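Side-chain contacts in 4-phosphoerythronate dehydrogenase (Lactobacillus jensenii, PDB 4PRK), which probably reduces pyruvate to D-lactate with NADH, as a D-lactate dehydrogenase of the D-isomer-specific 2-hydroxyacid dehydrogenase family: residues T96-Y101 with I308-R313; M115-K120 with D227-N232; I121-A126 with D137-N142; S265-K270 with A279-L284; L312-A317 with A324-S329. All blocks are in the same frame, centred on the assembly; numbering follows the deposited sequence.

In the fold
The two Rossmann-like domains of this chain are each held together by contacts that mostly nest. From the N terminus, interaction 1 opens just after strand 94-96 and closes on helix 301-319, so its loop encloses the seven-stranded sheet of the NAD-binding domain. Within that loop, interaction 2 sets the end of helix 103-118 on strand 229-232, and interaction 3, nested inside interaction 2, joins helix 121-129 to the loop leading to strand 148-152. Interaction 4 follows in series, closing a short loop onto helix 279-285. Interaction 5 begins on the helix where interaction 1 ends and fastens the C-terminal tail beside residues 96-101, N97 meeting F326.

Interaction 1: residues T96-Y101 with I308-R313; sequences TNVPVY and IEISLR
V98 lays its CG2 methyl over the side of helix 301-319, where it overlaps I310 and the backbone leading into S311. The joint belongs to the domain built on the parallel sheet 26-30, 2-6, 47-50, 72-75, 94-96: residues 96-101 run on from its edge strand, and the late helix returns from the NAD-binding domain to pack beside them. No hydrogen bond crosses between the two segments, and the grip comes from apolar surface. V98 CG2 stands 4.0 Å from I310 CG2, the two side chains meeting at a slant, and 3.8 Å from the backbone N of S311. The same methyl reaches S311 CB at 4.0 Å. With CG1 anti to the backbone N (chi1 -173°), V98 divides its branches: CG2 serves the helix, whereas CG1 lies in the plane of the Y101 ring, at its edge. S311 offers V98 its carbon and sends OG back along the helix, where M307 O is a hydrogen-bond partner. P181 of the second subunit packs on V100, so this loop also lies at a subunit boundary. The far end of I310 turns to the loop backbone, its CD1 lying 4.1 Å from V100 O.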
# COMPACT_ATOMS: atom_id res chain seq x y z
N THR A 96 1.77 -36.16 4.76
CA THR A 96 1.72 -34.70 4.81
C THR A 96 2.17 -34.15 3.47
O THR A 96 2.78 -34.86 2.64
CB THR A 96 2.62 -34.04 5.92
OG1 THR A 96 4.01 -34.33 5.69
CG2 THR A 96 2.20 -34.49 7.32
N ASN A 97 1.87 -32.87 3.26
CA ASN A 97 2.28 -32.22 2.03
C ASN A 97 2.54 -30.76 2.29
O ASN A 97 2.31 -30.26 3.41
CB ASN A 97 1.18 -32.42 0.97
CG ASN A 97 -0.04 -31.55 1.22
OD1 ASN A 97 -0.29 -31.08 2.35
ND2 ASN A 97 -0.82 -31.33 0.17
N VAL A 98 2.97 -30.06 1.23
CA VAL A 98 3.13 -28.60 1.25
C VAL A 98 2.13 -27.91 0.29
O VAL A 98 2.37 -27.73 -0.91
CB VAL A 98 4.60 -28.18 1.01
CG1 VAL A 98 4.75 -26.69 1.21
CG2 VAL A 98 5.50 -28.91 2.00
N PRO A 99 0.97 -27.56 0.84
CA PRO A 99 -0.04 -26.79 0.13
C PRO A 99 0.36 -25.36 -0.22
O PRO A 99 -0.01 -24.87 -1.27
CB PRO A 99 -1.24 -26.82 1.08
CG PRO A 99 -0.68 -27.16 2.40
CD PRO A 99 0.48 -28.06 2.12
N VAL A 100 1.08 -24.68 0.66
CA VAL A 100 1.39 -23.27 0.47
C VAL A 100 2.90 -23.01 0.41
O VAL A 100 3.51 -22.73 1.43
CB VAL A 100 0.77 -22.46 1.63
CG1 VAL A 100 1.15 -21.00 1.58
CG2 VAL A 100 -0.74 -22.62 1.64
N TYR A 101 3.50 -23.13 -0.79
CA TYR A 101 4.93 -22.89 -0.98
C TYR A 101 5.38 -21.44 -0.74
O TYR A 101 6.08 -21.13 0.21
CB TYR A 101 5.21 -23.00 -2.48
CG TYR A 101 4.99 -24.29 -3.21
CD1 TYR A 101 4.96 -25.51 -2.56
CD2 TYR A 101 4.87 -24.28 -4.59
CE1 TYR A 101 4.80 -26.69 -3.27
CE2 TYR A 101 4.71 -25.45 -5.31
CZ TYR A 101 4.67 -26.65 -4.65
OH TYR A 101 4.51 -27.78 -5.37
N ILE A 308 11.22 -27.69 1.30
CA ILE A 308 12.06 -28.52 2.16
C ILE A 308 11.70 -28.31 3.62
O ILE A 308 11.38 -29.28 4.34
CB ILE A 308 13.53 -28.19 1.91
CG1 ILE A 308 13.97 -28.84 0.59
CG2 ILE A 308 14.40 -28.68 3.05
CD1 ILE A 308 15.24 -28.25 0.03
N GLU A 309 11.71 -27.06 4.09
CA GLU A 309 11.62 -26.84 5.52
C GLU A 309 10.23 -27.09 6.13
O GLU A 309 10.13 -27.49 7.32
CB GLU A 309 12.19 -25.47 5.92
CG GLU A 309 13.66 -25.40 5.59
CD GLU A 309 14.33 -24.15 6.12
OE1 GLU A 309 13.66 -23.31 6.78
OE2 GLU A 309 15.56 -24.06 5.88
N ILE A 310 9.16 -26.87 5.34
CA ILE A 310 7.82 -27.16 5.84
C ILE A 310 7.55 -28.68 5.95
O ILE A 310 7.04 -29.14 6.98
CB ILE A 310 6.72 -26.45 5.03
CG1 ILE A 310 6.83 -24.91 5.27
CG2 ILE A 310 5.34 -26.96 5.47
CD1 ILE A 310 5.89 -24.04 4.44
N SER A 311 7.88 -29.45 4.92
CA SER A 311 7.79 -30.90 5.01
C SER A 311 8.70 -31.48 6.15
O SER A 311 8.23 -32.21 7.05
CB SER A 311 8.12 -31.50 3.65
OG SER A 311 9.42 -31.17 3.20
N LEU A 312 9.97 -31.09 6.12
CA LEU A 312 10.96 -31.52 7.13
C LEU A 312 10.38 -31.35 8.55
O LEU A 312 10.45 -32.27 9.35
CB LEU A 312 12.28 -30.67 6.98
CG LEU A 312 13.43 -30.89 8.00
CD1 LEU A 312 13.88 -32.34 7.92
CD2 LEU A 312 14.64 -29.95 7.87
N ARG A 313 9.84 -30.15 8.82
CA ARG A 313 9.27 -29.78 10.10
C ARG A 313 8.07 -30.67 10.48
O ARG A 313 8.05 -31.20 11.59
CB ARG A 313 8.87 -28.29 10.12
CG ARG A 313 8.84 -27.69 11.52
CD ARG A 313 7.49 -27.08 11.89
NE ARG A 313 6.44 -28.11 11.93
CZ ARG A 313 5.80 -28.56 13.01
NH1 ARG A 313 6.03 -28.07 14.21
NH2 ARG A 313 4.88 -29.51 12.86

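Interaction 2: residues M115-K120 with D227-N232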
# COMPACT_ATOMS: atom_id res chain seq x y z
N MET A 115 1.98 -6.85 -16.35
CA MET A 115 2.48 -5.51 -16.54
C MET A 115 3.29 -5.45 -17.82
O MET A 115 3.12 -4.54 -18.61
CB MET A 115 3.35 -5.02 -15.38
CG MET A 115 2.83 -5.45 -14.04
SD MET A 115 3.18 -4.24 -12.82
CE MET A 115 1.87 -3.19 -13.59
N TYR A 116 4.19 -6.40 -18.01
CA TYR A 116 4.93 -6.47 -19.28
C TYR A 116 4.02 -6.43 -20.51
O TYR A 116 4.21 -5.63 -21.44
CB TYR A 116 5.83 -7.69 -19.31
CG TYR A 116 6.62 -7.88 -20.58
CD1 TYR A 116 6.05 -8.48 -21.64
CD2 TYR A 116 7.98 -7.57 -20.65
CE1 TYR A 116 6.72 -8.70 -22.80
CE2 TYR A 116 8.71 -7.81 -21.80
CZ TYR A 116 8.04 -8.37 -22.87
OH TYR A 116 8.62 -8.66 -24.02
N LEU A 117 3.02 -7.30 -20.53
CA LEU A 117 2.09 -7.33 -21.65
C LEU A 117 1.30 -6.07 -21.76
O LEU A 117 1.05 -5.65 -22.86
CB LEU A 117 1.16 -8.53 -21.58
CG LEU A 117 1.92 -9.83 -21.66
CD1 LEU A 117 1.04 -11.02 -21.37
CD2 LEU A 117 2.59 -9.94 -23.04
N ASN A 118 0.91 -5.46 -20.63
CA ASN A 118 0.21 -4.16 -20.61
C ASN A 118 1.05 -3.09 -21.20
O ASN A 118 0.54 -2.24 -21.89
CB ASN A 118 -0.20 -3.74 -19.20
CG ASN A 118 -0.84 -2.36 -19.14
OD1 ASN A 118 -1.93 -2.15 -19.67
ND2 ASN A 118 -0.21 -1.44 -18.41
N ARG A 119 2.34 -3.12 -20.95
CA ARG A 119 3.25 -2.15 -21.54
C ARG A 119 3.66 -2.52 -23.00
O ARG A 119 4.41 -1.73 -23.66
CB ARG A 119 4.50 -2.01 -20.63
CG ARG A 119 4.19 -1.48 -19.22
CD ARG A 119 3.36 -0.17 -19.21
NE ARG A 119 4.04 0.88 -19.99
CZ ARG A 119 4.39 2.11 -19.55
NH1 ARG A 119 4.12 2.56 -18.33
NH2 ARG A 119 4.97 2.96 -20.40
N LYS A 120 3.23 -3.70 -23.46
CA LYS A 120 3.47 -4.18 -24.83
C LYS A 120 4.92 -4.17 -25.22
O LYS A 120 5.27 -3.89 -26.39
CB LYS A 120 2.66 -3.36 -25.84
CG LYS A 120 1.20 -3.21 -25.43
CD LYS A 120 0.45 -2.23 -26.33
CE LYS A 120 -1.04 -2.47 -26.21
NZ LYS A 120 -1.81 -1.40 -26.88
N ASP A 227 -9.29 -5.47 -25.74
CA ASP A 227 -7.91 -5.14 -25.30
C ASP A 227 -7.59 -5.83 -23.95
O ASP A 227 -6.72 -5.40 -23.25
CB ASP A 227 -7.66 -3.61 -25.26
CG ASP A 227 -8.82 -2.83 -24.68
OD1 ASP A 227 -9.82 -3.47 -24.26
OD2 ASP A 227 -8.76 -1.58 -24.63
N ALA A 228 -8.28 -6.94 -23.64
CA ALA A 228 -8.08 -7.69 -22.38
C ALA A 228 -6.81 -8.49 -22.41
O ALA A 228 -6.37 -8.95 -23.46
CB ALA A 228 -9.23 -8.64 -22.08
N ILE A 229 -6.23 -8.65 -21.23
CA ILE A 229 -5.01 -9.40 -21.05
C ILE A 229 -5.40 -10.56 -20.15
O ILE A 229 -5.98 -10.32 -19.07
CB ILE A 229 -3.94 -8.56 -20.34
CG1 ILE A 229 -3.58 -7.32 -21.15
CG2 ILE A 229 -2.69 -9.38 -20.03
CD1 ILE A 229 -2.59 -6.37 -20.49
N LEU A 230 -5.14 -11.78 -20.61
CA LEU A 230 -5.51 -12.95 -19.89
C LEU A 230 -4.25 -13.53 -19.26
O LEU A 230 -3.28 -13.71 -19.94
CB LEU A 230 -6.13 -14.03 -20.81
CG LEU A 230 -6.41 -15.37 -20.05
CD1 LEU A 230 -7.39 -15.13 -18.91
CD2 LEU A 230 -6.95 -16.50 -20.93
N ILE A 231 -4.29 -13.82 -17.97
CA ILE A 231 -3.14 -14.42 -17.29
C ILE A 231 -3.58 -15.73 -16.69
O ILE A 231 -4.52 -15.73 -15.95
CB ILE A 231 -2.63 -13.52 -16.15
CG1 ILE A 231 -2.15 -12.16 -16.65
CG2 ILE A 231 -1.52 -14.22 -15.38
CD1 ILE A 231 -0.95 -12.18 -17.56
N ASN A 232 -2.89 -16.83 -17.00
CA ASN A 232 -3.09 -18.14 -16.34
C ASN A 232 -1.79 -18.70 -15.75
O ASN A 232 -0.94 -19.28 -16.45
CB ASN A 232 -3.60 -19.18 -17.31
CG ASN A 232 -4.00 -20.47 -16.62
OD1 ASN A 232 -4.18 -20.50 -15.38
ND2 ASN A 232 -4.15 -21.54 -17.39
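I229, the first residue of strand 229-232, makes most of this contact, a helix-on-sheet packing in the Rossmann-type NAD-binding domain where the end of helix 103-118 rests on an inner strand of the parallel sheet. Its two branches part company. CG2, anti to the backbone N, meets L117 CB at 4.2 Å, while the longer branch carries I229 CD1 onto the N118 backbone, 3.6 Å from both N118 N and N118 CA, and to within 3.8 Å of N118 CB. L230 points to the other side of the sheet. I231 then brings its CD1 back to the helix side, a looser approach of 4.5 Å to L117 CD1, and packs also on A110, Q113 and A114 one or two turns earlier. The helix closes in a Schellman motif at K120, whose phi is positive (54°). The side-chain amide of N118 turns to the following loop, where ND2 donates to N142 O. Within the motif itself, K120 N bonds back to L117 O at 3.0 Å.

Interaction 3: residues I121-A126 with D137-N142; sequences IGEFKA and DSLISN
L139 slides under the ring of F124, the two side chains passing each other in opposite directions. Its CD1 methyl lies over one face of the phenyl group, 4.0 Å from the F124 ring centroid and 21° off the normal, a CH-pi contact displaced toward the rim. The backbone of L139 reaches the ring's outer end, where its O comes within 3.8 Å of F124 CZ. The other methyl, CD2, turns to E123 and crosses that side chain obliquely, 3.8 Å from E123 CB and 3.7 Å from E123 OE2. E123 is extended beyond CG, chi2 172°, which carries the carboxylate past the leucine, so that L139 sits between aromatic and carboxylate neighbours. No hydrogen bond joins the two segments. A serine at F124 would probably leave the CD1 methyl of L139 without the aromatic face it rests on and open a gap between helix and loop. The ring also packs on N135 of the same chain and on S296 of the third subunit. The contact thus holds helix 121-129 against the loop that leads on to strand 148-152, beside the end of helix 103-118, where S141 OG and I140 O bond to N118 O and K120 NZ.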
# COMPACT_ATOMS: atom_id res chain seq x y z
N ILE A 121 5.77 -4.51 -24.26
CA ILE A 121 7.19 -4.47 -24.47
C ILE A 121 7.59 -5.41 -25.61
O ILE A 121 8.48 -5.08 -26.38
CB ILE A 121 7.95 -4.78 -23.19
CG1 ILE A 121 7.73 -3.64 -22.16
CG2 ILE A 121 9.43 -4.97 -23.46
CD1 ILE A 121 8.13 -3.99 -20.72
N GLY A 122 6.94 -6.56 -25.70
CA GLY A 122 7.27 -7.56 -26.69
C GLY A 122 6.81 -7.14 -28.06
O GLY A 122 7.44 -7.45 -29.05
N GLU A 123 5.69 -6.43 -28.12
CA GLU A 123 5.24 -5.87 -29.38
C GLU A 123 6.22 -4.74 -29.84
O GLU A 123 6.54 -4.67 -31.02
CB GLU A 123 3.81 -5.39 -29.28
CG GLU A 123 2.80 -6.49 -28.95
CD GLU A 123 1.39 -5.96 -28.66
OE1 GLU A 123 0.88 -6.06 -27.53
OE2 GLU A 123 0.80 -5.38 -29.54
N PHE A 124 6.70 -3.89 -28.92
CA PHE A 124 7.72 -2.93 -29.30
C PHE A 124 8.94 -3.68 -29.81
O PHE A 124 9.57 -3.24 -30.77
CB PHE A 124 8.21 -2.05 -28.15
CG PHE A 124 7.31 -0.93 -27.81
CD1 PHE A 124 7.31 0.23 -28.58
CD2 PHE A 124 6.50 -0.99 -26.66
CE1 PHE A 124 6.51 1.29 -28.24
CE2 PHE A 124 5.70 0.07 -26.32
CZ PHE A 124 5.72 1.22 -27.10
N LYS A 125 9.32 -4.78 -29.16
CA LYS A 125 10.48 -5.54 -29.63
C LYS A 125 10.31 -6.09 -31.05
O LYS A 125 11.23 -5.93 -31.89
CB LYS A 125 10.86 -6.69 -28.70
CG LYS A 125 12.34 -7.00 -28.77
CD LYS A 125 12.67 -8.35 -28.16
CE LYS A 125 14.18 -8.52 -27.91
NZ LYS A 125 14.95 -8.39 -29.17
N ALA A 126 9.19 -6.75 -31.32
CA ALA A 126 8.92 -7.30 -32.64
C ALA A 126 8.99 -6.20 -33.71
O ALA A 126 9.49 -6.39 -34.81
CB ALA A 126 7.55 -7.94 -32.66
N ASP A 137 0.00 4.48 -32.18
CA ASP A 137 -1.11 4.39 -31.18
C ASP A 137 -1.53 2.96 -30.83
O ASP A 137 -2.03 2.71 -29.75
CB ASP A 137 -2.30 5.14 -31.68
CG ASP A 137 -3.39 5.22 -30.67
OD1 ASP A 137 -3.30 6.00 -29.66
OD2 ASP A 137 -4.36 4.50 -30.93
N SER A 138 -1.27 2.03 -31.75
CA SER A 138 -1.60 0.67 -31.55
C SER A 138 -0.77 0.06 -30.38
O SER A 138 -1.15 -0.95 -29.85
CB SER A 138 -1.28 -0.11 -32.81
OG SER A 138 0.12 -0.11 -33.01
N LEU A 139 0.37 0.68 -30.06
CA LEU A 139 1.20 0.31 -28.93
C LEU A 139 1.12 1.28 -27.72
O LEU A 139 1.97 1.25 -26.83
CB LEU A 139 2.66 0.29 -29.41
CG LEU A 139 2.93 -0.73 -30.53
CD1 LEU A 139 4.42 -0.92 -30.75
CD2 LEU A 139 2.26 -2.06 -30.20
N ILE A 140 0.12 2.16 -27.68
CA ILE A 140 -0.05 3.01 -26.49
C ILE A 140 -0.44 2.15 -25.30
O ILE A 140 -1.07 1.11 -25.44
CB ILE A 140 -1.08 4.11 -26.75
CG1 ILE A 140 -0.92 5.25 -25.74
CG2 ILE A 140 -2.50 3.58 -26.76
CD1 ILE A 140 -1.75 6.45 -26.11
N SER A 141 -0.04 2.56 -24.12
CA SER A 141 -0.27 1.78 -22.92
C SER A 141 -1.11 2.56 -21.94
O SER A 141 -1.73 3.53 -22.31
CB SER A 141 1.04 1.32 -22.30
OG SER A 141 0.82 0.31 -21.35
N ASN A 142 -1.17 2.11 -20.71
CA ASN A 142 -1.96 2.80 -19.69
C ASN A 142 -1.45 2.50 -18.26
O ASN A 142 -0.75 1.50 -18.03
CB ASN A 142 -3.44 2.50 -19.82
CG ASN A 142 -4.32 3.62 -19.21
OD1 ASN A 142 -3.82 4.68 -18.78
ND2 ASN A 142 -5.62 3.40 -19.18

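Interaction 4: residues S265-K270 with A279-L284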
# COMPACT_ATOMS: atom_id res chain seq x y z
N SER A 265 2.57 -31.39 -19.98
CA SER A 265 3.31 -32.52 -19.41
C SER A 265 4.24 -33.20 -20.41
O SER A 265 5.23 -33.82 -20.04
CB SER A 265 2.33 -33.54 -18.85
OG SER A 265 1.82 -33.06 -17.61
N SER A 266 3.92 -33.10 -21.68
CA SER A 266 4.78 -33.68 -22.68
C SER A 266 6.16 -33.01 -22.73
O SER A 266 7.14 -33.66 -23.00
CB SER A 266 4.10 -33.71 -24.04
OG SER A 266 4.35 -32.53 -24.75
N TYR A 267 6.21 -31.70 -22.55
CA TYR A 267 7.48 -30.98 -22.65
C TYR A 267 7.96 -30.11 -21.48
O TYR A 267 9.14 -29.83 -21.39
CB TYR A 267 7.50 -30.18 -23.94
CG TYR A 267 6.38 -29.19 -24.06
CD1 TYR A 267 5.08 -29.61 -24.19
CD2 TYR A 267 6.64 -27.84 -24.07
CE1 TYR A 267 4.06 -28.70 -24.32
CE2 TYR A 267 5.63 -26.93 -24.20
CZ TYR A 267 4.34 -27.37 -24.32
OH TYR A 267 3.34 -26.47 -24.45
N PHE A 268 7.07 -29.65 -20.62
CA PHE A 268 7.50 -28.84 -19.48
C PHE A 268 8.38 -29.66 -18.55
O PHE A 268 8.11 -30.82 -18.29
CB PHE A 268 6.29 -28.28 -18.72
CG PHE A 268 5.74 -27.00 -19.28
CD1 PHE A 268 5.94 -26.65 -20.59
CD2 PHE A 268 5.01 -26.16 -18.49
CE1 PHE A 268 5.43 -25.48 -21.09
CE2 PHE A 268 4.50 -24.99 -18.97
CZ PHE A 268 4.70 -24.64 -20.28
N PHE A 269 9.44 -29.06 -18.04
CA PHE A 269 10.39 -29.73 -17.17
C PHE A 269 11.34 -30.72 -17.87
O PHE A 269 12.01 -31.48 -17.20
CB PHE A 269 9.69 -30.33 -15.95
CG PHE A 269 8.90 -29.32 -15.17
CD1 PHE A 269 9.49 -28.13 -14.78
CD2 PHE A 269 7.58 -29.51 -14.89
CE1 PHE A 269 8.80 -27.18 -14.08
CE2 PHE A 269 6.86 -28.56 -14.21
CZ PHE A 269 7.47 -27.39 -13.81
N LYS A 270 11.42 -30.68 -19.20
CA LYS A 270 12.28 -31.61 -19.98
C LYS A 270 13.13 -30.84 -20.91
O LYS A 270 12.84 -29.65 -21.13
CB LYS A 270 11.43 -32.59 -20.80
CG LYS A 270 10.82 -33.63 -19.94
CD LYS A 270 9.48 -34.08 -20.44
CE LYS A 270 8.89 -35.05 -19.45
NZ LYS A 270 7.49 -35.34 -19.85
N ALA A 279 2.48 -27.91 -31.55
CA ALA A 279 2.23 -26.81 -32.45
C ALA A 279 1.55 -25.62 -31.78
O ALA A 279 1.80 -24.47 -32.15
CB ALA A 279 1.36 -27.29 -33.61
N ASP A 280 0.64 -25.90 -30.85
CA ASP A 280 -0.02 -24.85 -30.12
C ASP A 280 1.01 -24.03 -29.32
O ASP A 280 1.03 -22.79 -29.43
CB ASP A 280 -1.21 -25.34 -29.30
CG ASP A 280 -0.84 -26.32 -28.21
OD1 ASP A 280 0.31 -26.73 -28.07
OD2 ASP A 280 -1.74 -26.73 -27.48
N TYR A 281 1.95 -24.69 -28.65
CA TYR A 281 3.03 -23.92 -28.03
C TYR A 281 3.77 -23.07 -29.05
O TYR A 281 3.96 -21.87 -28.83
CB TYR A 281 4.01 -24.81 -27.31
CG TYR A 281 5.18 -24.02 -26.83
CD1 TYR A 281 5.10 -23.28 -25.65
CD2 TYR A 281 6.35 -23.93 -27.58
CE1 TYR A 281 6.16 -22.50 -25.22
CE2 TYR A 281 7.42 -23.17 -27.16
CZ TYR A 281 7.32 -22.45 -25.97
OH TYR A 281 8.34 -21.68 -25.49
N LYS A 282 4.19 -23.67 -30.17
CA LYS A 282 4.97 -22.95 -31.18
C LYS A 282 4.22 -21.71 -31.72
O LYS A 282 4.82 -20.64 -31.93
CB LYS A 282 5.36 -23.89 -32.34
CG LYS A 282 6.39 -24.94 -31.94
CD LYS A 282 6.74 -25.89 -33.07
CE LYS A 282 7.74 -26.94 -32.60
NZ LYS A 282 8.20 -27.91 -33.67
N LYS A 283 2.91 -21.83 -31.90
CA LYS A 283 2.11 -20.68 -32.26
C LYS A 283 2.22 -19.61 -31.18
O LYS A 283 2.43 -18.45 -31.50
CB LYS A 283 0.65 -21.02 -32.49
CG LYS A 283 0.40 -21.75 -33.79
CD LYS A 283 -1.05 -21.63 -34.19
CE LYS A 283 -1.28 -22.18 -35.58
NZ LYS A 283 -2.59 -22.91 -35.66
N LEU A 284 2.09 -19.99 -29.91
CA LEU A 284 2.02 -18.99 -28.83
C LEU A 284 3.35 -18.24 -28.68
O LEU A 284 3.40 -17.01 -28.62
CB LEU A 284 1.55 -19.65 -27.53
CG LEU A 284 0.06 -20.03 -27.58
CD1 LEU A 284 -0.34 -20.96 -26.44
CD2 LEU A 284 -0.84 -18.81 -27.56
O HOH W 1 1.07 -27.54 -25.12
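Y267 and Y281 meet as an aromatic pair of the offset edge-to-face kind: the edge of Y267 points at the face of Y281, with centroids 5.6 Å apart and planes inclined at 64°. Apolar contact supports the pair, Y267 CE2 lying 3.9 Å from Y281 CG, and the phenol oxygen presses on the root of the partner, Y267 OH to Y281 CB 3.4 Å. Y281 swings its ring toward the loop through a chi1 of 173°, CG anti to the backbone N. Polar linkage runs through a single water, which accepts from Y267 OH at 2.6 Å and donates to D280 OD1 at 3.2 Å, so the hydroxyl is bridged to the helix. Within the loop, K270, the last residue of a type II turn that begins at Y267, donates from NZ back to S265 O at 2.7 Å, close to the carbonyl direction. F133 of the third subunit meets both tyrosine rings edge-to-face, making an aromatic cluster at a subunit interface; on this side it consists of the loop after strand 255-258 and helix 279-285 of the Rossmann-type NAD-binding domain.

Interaction 5: residues L312-A317 with A324-S329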
# COMPACT_ATOMS: atom_id res chain seq x y z
N LEU A 312 9.97 -31.09 6.12
CA LEU A 312 10.96 -31.52 7.13
C LEU A 312 10.38 -31.35 8.55
O LEU A 312 10.45 -32.27 9.35
CB LEU A 312 12.28 -30.67 6.98
CG LEU A 312 13.43 -30.89 8.00
CD1 LEU A 312 13.88 -32.34 7.92
CD2 LEU A 312 14.64 -29.95 7.87
N ARG A 313 9.84 -30.15 8.82
CA ARG A 313 9.27 -29.78 10.10
C ARG A 313 8.07 -30.67 10.48
O ARG A 313 8.05 -31.20 11.59
CB ARG A 313 8.87 -28.29 10.12
CG ARG A 313 8.84 -27.69 11.52
CD ARG A 313 7.49 -27.08 11.89
NE ARG A 313 6.44 -28.11 11.93
CZ ARG A 313 5.80 -28.56 13.01
NH1 ARG A 313 6.03 -28.07 14.21
NH2 ARG A 313 4.88 -29.51 12.86
N ASP A 314 7.10 -30.86 9.60
CA ASP A 314 6.02 -31.83 9.90
C ASP A 314 6.58 -33.23 10.03
O ASP A 314 6.08 -34.01 10.83
CB ASP A 314 4.92 -31.89 8.81
CG ASP A 314 3.86 -30.80 8.97
OD1 ASP A 314 3.95 -29.98 9.92
OD2 ASP A 314 2.93 -30.75 8.13
N THR A 315 7.61 -33.56 9.24
CA THR A 315 8.15 -34.91 9.22
C THR A 315 8.86 -35.24 10.52
O THR A 315 8.60 -36.31 11.08
CB THR A 315 9.04 -35.10 8.00
OG1 THR A 315 8.22 -34.91 6.85
CG2 THR A 315 9.67 -36.53 7.96
N ILE A 316 9.70 -34.32 11.01
CA ILE A 316 10.32 -34.42 12.34
C ILE A 316 9.27 -34.53 13.48
O ILE A 316 9.44 -35.31 14.44
CB ILE A 316 11.29 -33.22 12.63
CG1 ILE A 316 12.55 -33.35 11.77
CG2 ILE A 316 11.65 -33.12 14.13
CD1 ILE A 316 13.69 -32.41 12.10
N ALA A 317 8.19 -33.74 13.36
CA ALA A 317 7.19 -33.69 14.42
C ALA A 317 6.53 -35.06 14.60
O ALA A 317 6.43 -35.57 15.73
CB ALA A 317 6.16 -32.61 14.11
N ALA A 324 1.53 -32.52 13.01
CA ALA A 324 1.90 -31.97 11.70
C ALA A 324 0.84 -30.94 11.29
O ALA A 324 -0.33 -31.06 11.67
CB ALA A 324 1.99 -33.09 10.66
N HIS A 325 1.26 -29.91 10.55
CA HIS A 325 0.33 -28.84 10.16
C HIS A 325 -0.46 -29.22 8.91
O HIS A 325 -1.58 -28.71 8.71
CB HIS A 325 1.05 -27.49 9.98
CG HIS A 325 1.70 -26.98 11.23
ND1 HIS A 325 1.03 -26.89 12.43
CD2 HIS A 325 2.96 -26.54 11.47
CE1 HIS A 325 1.85 -26.44 13.36
NE2 HIS A 325 3.03 -26.21 12.80
N PHE A 326 0.10 -30.13 8.10
CA PHE A 326 -0.37 -30.41 6.75
C PHE A 326 -0.45 -31.90 6.44
O PHE A 326 0.01 -32.36 5.40
CB PHE A 326 0.51 -29.67 5.74
CG PHE A 326 0.64 -28.19 6.03
CD1 PHE A 326 -0.44 -27.35 5.88
CD2 PHE A 326 1.85 -27.65 6.48
CE1 PHE A 326 -0.34 -25.99 6.15
CE2 PHE A 326 1.96 -26.30 6.77
CZ PHE A 326 0.86 -25.46 6.60
N VAL A 327 -1.06 -32.64 7.36
CA VAL A 327 -1.61 -33.99 7.09
C VAL A 327 -2.67 -33.99 5.98
O VAL A 327 -3.47 -33.05 5.88
CB VAL A 327 -2.32 -34.53 8.33
CG1 VAL A 327 -2.79 -35.98 8.08
CG2 VAL A 327 -1.42 -34.40 9.56
N VAL A 328 -2.72 -35.04 5.17
CA VAL A 328 -3.61 -35.04 4.02
C VAL A 328 -4.54 -36.27 3.86
O VAL A 328 -4.14 -37.41 4.15
CB VAL A 328 -2.78 -34.80 2.72
CG1 VAL A 328 -3.40 -35.48 1.50
CG2 VAL A 328 -2.63 -33.30 2.47
N SER A 329 -5.76 -36.00 3.40
CA SER A 329 -6.69 -37.00 2.83
C SER A 329 -6.64 -36.96 1.29
O SER A 329 -6.83 -37.96 0.61
CB SER A 329 -8.13 -36.71 3.28
OG SER A 329 -8.24 -36.76 4.69
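The C-terminal tail folds back onto helix 301-319, and the carboxylate of D314 is the anchor that receives it beside edge strand 94-96. Two successive backbone amides are bound. H325 N donates to D314 OD1 at 2.8 Å and nearly straight, approaching from above the carboxylate plane, while F326 N reaches D314 OD2 at 2.9 Å on its syn side, with a more bent angle of 138°. OD1 takes a second donor on its anti side, R313 NH2 at 3.1 Å, a salt bridge lying close to the guanidinium plane. A324 CB packs against D314 CG at 3.4 Å. The H325 imidazole lies over one face of the R313 guanidinium, H325 NE2 3.6 Å from R313 CZ, the planes 29° apart. R313 NH2 also bonds R323 O. Were D314 replaced by an alanine, both tail amides would probably lose their acceptor, and R313 would keep R323 O but lose its salt-bridge partner. With two amides and a guanidinium converging on it, the buried carboxylate is likely to be stabilised as the anion.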